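PDB 3IPZ: monothiol glutaredoxin-S14, chloroplastic from Arabidopsis thaliana, which binds a labile iron-sulfur cluster together with BOLA1, forms a [2Fe-2S]-bridged homodimer, and may donate such clusters to other proteins and regulate CAX cation transporters. Local coordinates for residues Leu43-Val48 with Glu92-Gly97; Val53-Leu56 with Met60-Gln63. All coordinates share one frame; numbering follows the deposited sequence.

Contact 1 (Leu43-Val48 with Glu92-Gly97); sequences LKNLNV and EAFKTG
Phe94 reaches out of the last turn of helix 87-96 and sets the rim of its ring against Asn45 and Leu46, at the end of helix 34-45. From the backbone outward, CB points toward the other helix, and CG stands opposite the backbone N (chi1 173°), which brings the ring up to the other helix end. CG, CD1 and CD2 form the near half of the ring, and the closest contacts fall to CE1 and CZ. CE1 meets Leu46 CD2 at 3.6 Å, with that methyl lying in the ring plane, so the leucine packs on the edge of the ring. Asn45 ND2 lies 3.6 Å from both CE1 and CZ, against the bond between them, the amide plane turned 85° against the ring. No hydrogen bond crosses here: the leucine pair is apolar and the amide rests against the ring edge. An alanine in place of Phe94 would probably leave a gap between the two helix ends, with Leu46 CD2 and the Asn45 amide losing their shared neighbour. Leu46 also touches Leu99 and Gln100 of helix 98-108. Behind it, Asn47 takes a positive phi, its N bonded to Lys44 O and Val48 N weakly to Leu43 O, a Schellman motif, and the chain turns off toward strand 51-54. The pairing is a surface contact between two helix ends in the thioredoxin fold of a glutaredoxin.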
loop_
_atom_site.group_PDB
_atom_site.type_symbol
_atom_site.label_atom_id
_atom_site.label_comp_id
_atom_site.label_asym_id
_atom_site.label_seq_id
_atom_site.Cartn_x
_atom_site.Cartn_y
_atom_site.Cartn_z
ATOM N N LEU A 43 -6.755 -8.538 0.099
ATOM C CA LEU A 43 -7.340 -7.724 1.162
ATOM C C LEU A 43 -8.838 -7.923 1.337
ATOM O O LEU A 43 -9.344 -7.855 2.455
ATOM C CB LEU A 43 -7.036 -6.237 0.938
ATOM C CG LEU A 43 -5.563 -5.820 1.002
ATOM C CD1 LEU A 43 -5.460 -4.336 0.770
ATOM C CD2 LEU A 43 -4.955 -6.190 2.354
ATOM N N LYS A 44 -9.552 -8.153 0.242
ATOM C CA LYS A 44 -10.989 -8.385 0.341
ATOM C C LYS A 44 -11.248 -9.765 0.963
ATOM O O LYS A 44 -12.189 -9.937 1.736
ATOM C CB LYS A 44 -11.655 -8.287 -1.035
ATOM C CG LYS A 44 -11.789 -6.859 -1.571
ATOM C CD LYS A 44 -12.678 -6.804 -2.814
ATOM C CE LYS A 44 -12.877 -5.369 -3.299
ATOM N NZ LYS A 44 -13.833 -5.265 -4.440
ATOM N N ASN A 45 -10.398 -10.733 0.628
ATOM C CA ASN A 45 -10.503 -12.089 1.151
ATOM C C ASN A 45 -10.405 -12.099 2.683
ATOM O O ASN A 45 -11.170 -12.791 3.368
ATOM C CB ASN A 45 -9.377 -12.948 0.565
ATOM C CG ASN A 45 -9.312 -14.344 1.182
ATOM O OD1 ASN A 45 -10.008 -15.261 0.744
ATOM N ND2 ASN A 45 -8.480 -14.505 2.210
ATOM N N LEU A 46 -9.464 -11.318 3.212
ATOM C CA LEU A 46 -9.228 -11.244 4.656
ATOM C C LEU A 46 -10.208 -10.365 5.415
ATOM O O LEU A 46 -10.157 -10.296 6.642
ATOM C CB LEU A 46 -7.805 -10.753 4.939
ATOM C CG LEU A 46 -6.657 -11.536 4.291
ATOM C CD1 LEU A 46 -5.335 -10.926 4.717
ATOM C CD2 LEU A 46 -6.716 -13.000 4.694
ATOM N N ASN A 47 -11.095 -9.693 4.691
ATOM C CA ASN A 47 -12.081 -8.820 5.326
ATOM C C ASN A 47 -11.436 -7.716 6.151
ATOM O O ASN A 47 -11.974 -7.290 7.171
ATOM C CB ASN A 47 -13.035 -9.637 6.210
ATOM C CG ASN A 47 -14.081 -10.377 5.399
ATOM O OD1 ASN A 47 -14.948 -9.760 4.777
ATOM N ND2 ASN A 47 -14.000 -11.704 5.389
ATOM N N VAL A 48 -10.278 -7.252 5.704
ATOM C CA VAL A 48 -9.585 -6.179 6.399
ATOM C C VAL A 48 -9.976 -4.874 5.712
ATOM O O VAL A 48 -9.984 -4.788 4.484
ATOM C CB VAL A 48 -8.023 -6.376 6.356
ATOM C CG1 VAL A 48 -7.663 -7.578 5.505
ATOM C CG2 VAL A 48 -7.336 -5.140 5.809
ATOM N N GLU A 92 3.205 -13.575 -0.909
ATOM C CA GLU A 92 3.899 -14.568 -0.102
ATOM C C GLU A 92 3.479 -14.507 1.367
ATOM O O GLU A 92 3.216 -15.535 1.983
ATOM C CB GLU A 92 5.411 -14.363 -0.226
ATOM C CG GLU A 92 6.264 -15.298 0.622
ATOM C CD GLU A 92 6.194 -16.751 0.183
ATOM O OE1 GLU A 92 5.721 -17.025 -0.943
ATOM O OE2 GLU A 92 6.634 -17.618 0.968
ATOM N N ALA A 93 3.422 -13.304 1.925
ATOM C CA ALA A 93 3.037 -13.139 3.316
ATOM C C ALA A 93 1.594 -13.589 3.492
ATOM O O ALA A 93 1.159 -13.903 4.599
ATOM C CB ALA A 93 3.191 -11.695 3.735
ATOM N N PHE A 94 0.851 -13.605 2.390
ATOM C CA PHE A 94 -0.534 -14.045 2.425
ATOM C C PHE A 94 -0.568 -15.572 2.557
ATOM O O PHE A 94 -1.240 -16.110 3.434
ATOM C CB PHE A 94 -1.260 -13.623 1.152
ATOM C CG PHE A 94 -2.645 -14.180 1.041
ATOM C CD1 PHE A 94 -3.598 -13.900 2.013
ATOM C CD2 PHE A 94 -2.999 -14.987 -0.033
ATOM C CE1 PHE A 94 -4.892 -14.418 1.914
ATOM C CE2 PHE A 94 -4.292 -15.513 -0.142
ATOM C CZ PHE A 94 -5.238 -15.226 0.834
ATOM N N LYS A 95 0.159 -16.256 1.677
ATOM C CA LYS A 95 0.242 -17.717 1.695
ATOM C C LYS A 95 0.816 -18.196 3.025
ATOM O O LYS A 95 0.418 -19.218 3.577
ATOM C CB LYS A 95 1.166 -18.212 0.583
ATOM C CG LYS A 95 0.712 -17.894 -0.828
ATOM C CD LYS A 95 1.756 -18.386 -1.826
ATOM C CE LYS A 95 1.406 -18.013 -3.261
ATOM N NZ LYS A 95 2.545 -18.309 -4.184
ATOM N N THR A 96 1.756 -17.422 3.531
ATOM C CA THR A 96 2.454 -17.717 4.762
ATOM C C THR A 96 1.674 -17.452 6.049
ATOM O O THR A 96 1.902 -18.114 7.068
ATOM C CB THR A 96 3.757 -16.913 4.752
ATOM O OG1 THR A 96 4.857 -17.804 4.543
ATOM C CG2 THR A 96 3.927 -16.114 6.005
ATOM N N GLY A 97 0.761 -16.486 6.009
ATOM C CA GLY A 97 -0.006 -16.143 7.194
ATOM C C GLY A 97 0.576 -14.916 7.883
ATOM O O GLY A 97 -0.044 -14.347 8.793
#

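Contact 2 (Val53-Leu56 with Met60-Gln63); sequences VNIL and MLRQ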
loop_
_atom_site.group_PDB
_atom_site.type_symbol
_atom_site.label_atom_id
_atom_site.label_comp_id
_atom_site.label_asym_id
_atom_site.label_seq_id
_atom_site.Cartn_x
_atom_site.Cartn_y
_atom_site.Cartn_z
ATOM N N VAL A 53 -5.537 4.139 -2.782
ATOM C CA VAL A 53 -5.149 5.382 -3.427
ATOM C C VAL A 53 -4.631 5.118 -4.841
ATOM O O VAL A 53 -3.682 4.357 -5.037
ATOM C CB VAL A 53 -4.058 6.086 -2.608
ATOM C CG1 VAL A 53 -3.537 7.306 -3.340
ATOM C CG2 VAL A 53 -4.624 6.472 -1.266
ATOM N N ASN A 54 -5.262 5.750 -5.823
ATOM C CA ASN A 54 -4.861 5.599 -7.214
ATOM C C ASN A 54 -3.649 6.496 -7.544
ATOM O O ASN A 54 -3.759 7.721 -7.539
ATOM C CB ASN A 54 -6.042 5.969 -8.112
ATOM C CG ASN A 54 -5.831 5.567 -9.561
ATOM O OD1 ASN A 54 -4.698 5.382 -10.016
ATOM N ND2 ASN A 54 -6.932 5.450 -10.302
ATOM N N ILE A 55 -2.493 5.897 -7.822
ATOM C CA ILE A 55 -1.312 6.690 -8.167
ATOM C C ILE A 55 -1.186 6.941 -9.679
ATOM O O ILE A 55 -0.196 7.505 -10.141
ATOM C CB ILE A 55 0.004 6.047 -7.627
ATOM C CG1 ILE A 55 0.005 4.523 -7.833
ATOM C CG2 ILE A 55 0.170 6.389 -6.163
ATOM C CD1 ILE A 55 0.171 4.075 -9.280
ATOM N N LEU A 56 -2.198 6.533 -10.447
ATOM C CA LEU A 56 -2.188 6.738 -11.901
ATOM C C LEU A 56 -2.610 8.158 -12.278
ATOM O O LEU A 56 -2.546 8.547 -13.446
ATOM C CB LEU A 56 -3.124 5.745 -12.597
ATOM C CG LEU A 56 -2.601 4.315 -12.689
ATOM C CD1 LEU A 56 -3.584 3.479 -13.466
ATOM C CD2 LEU A 56 -1.239 4.300 -13.367
ATOM N N MET A 60 3.645 13.350 -9.030
ATOM C CA MET A 60 4.519 13.725 -7.926
ATOM C C MET A 60 4.393 12.704 -6.794
ATOM O O MET A 60 5.397 12.268 -6.220
ATOM C CB MET A 60 4.167 15.124 -7.411
ATOM C CG MET A 60 5.185 15.684 -6.426
ATOM S SD MET A 60 4.811 17.361 -5.866
ATOM C CE MET A 60 5.210 18.301 -7.361
ATOM N N LEU A 61 3.159 12.315 -6.484
ATOM C CA LEU A 61 2.929 11.354 -5.414
ATOM C C LEU A 61 3.558 10.006 -5.768
ATOM O O LEU A 61 4.241 9.396 -4.939
ATOM C CB LEU A 61 1.430 11.197 -5.156
ATOM C CG LEU A 61 1.046 10.070 -4.196
ATOM C CD1 LEU A 61 1.636 10.337 -2.827
ATOM C CD2 LEU A 61 -0.458 9.962 -4.112
ATOM N N ARG A 62 3.339 9.570 -7.007
ATOM C CA ARG A 62 3.869 8.307 -7.514
ATOM C C ARG A 62 5.378 8.259 -7.387
ATOM O O ARG A 62 5.933 7.336 -6.780
ATOM C CB ARG A 62 3.492 8.131 -8.987
ATOM C CG ARG A 62 3.652 6.713 -9.523
ATOM C CD ARG A 62 3.313 6.646 -11.007
ATOM N NE ARG A 62 4.417 7.106 -11.850
ATOM C CZ ARG A 62 5.469 6.361 -12.200
ATOM N NH1 ARG A 62 5.577 5.100 -11.788
ATOM N NH2 ARG A 62 6.426 6.882 -12.957
ATOM N N GLN A 63 6.041 9.255 -7.965
ATOM C CA GLN A 63 7.493 9.320 -7.917
ATOM C C GLN A 63 8.023 9.487 -6.493
ATOM O O GLN A 63 9.100 8.985 -6.165
ATOM C CB GLN A 63 7.997 10.434 -8.845
ATOM C CG GLN A 63 7.887 10.054 -10.340
ATOM C CD GLN A 63 8.290 11.183 -11.284
ATOM O OE1 GLN A 63 9.394 11.720 -11.191
ATOM N NE2 GLN A 63 7.392 11.541 -12.203
#
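Ile55 and Arg62 bring the two backbones closest, their CA atoms 5.5 Å apart, where the chain leaves strand 51-54 and soon returns as helix 59-69. Leu61 and Arg62, neighbours on the helix, divide the work. Leu61 extends its CD2 methyl toward the strand end and touches two residues with it: Val53 CG1 at 4.1 Å and Ile55 CG2 at 4.2 Å. Its CG lies anti to the backbone N (chi1 172°), which swings the branch out to the strand, where it meets Val53 obliquely and Ile55 at about a right angle. Arg62 uses the aliphatic part of its chain. Its CG packs on Ile55 CB at 4.2 Å, and CD comes to 3.7 Å from Ile55 O, a contact of carbon with carbonyl.

This is the strand-to-helix connection of the thioredoxin fold, leaving strand 51-54, which pairs in parallel with 20-24 at the edge of the sheet within the chain. The turn out of the strand is an Asx turn: Asn54 OD1 takes the N-H of Leu56 at 2.8 Å, with an N-H...O angle of 154° and the donor tilted from the carbonyl plane, and since it also accepts from Gly26 N, two bonds grip this one oxygen.

The arginine chain bends about its CG-CD bond (chi3 80°), which turns NE to its salt bridge with Glu59 OE2. Arg62 probably belongs to the glutathione site, as do Phe74, which both its side chain and that of the buried Ile55 touch, and Lys25, on which Ile55 also packs.

How the contacts relate
Contact 1 is a surface contact of two helix ends, whereas contact 2 is partly buried and joins a strand end to the helix that follows it. They lie on opposite sides of the chain's centre, their own centres about 24 Å apart, and share no element; yet strand 51-54 is the next element after helix 34-45, and residues 53-63 lie between the two segments of contact 1, so contact 2 is nested in the loop that contact 1 closes. Neither has a hydrogen bond across it. Contact 1 relies on one aromatic edge against a methyl and an amide, while contact 2 combines branched aliphatics with an arginine stem and adjoins the probable glutathione site.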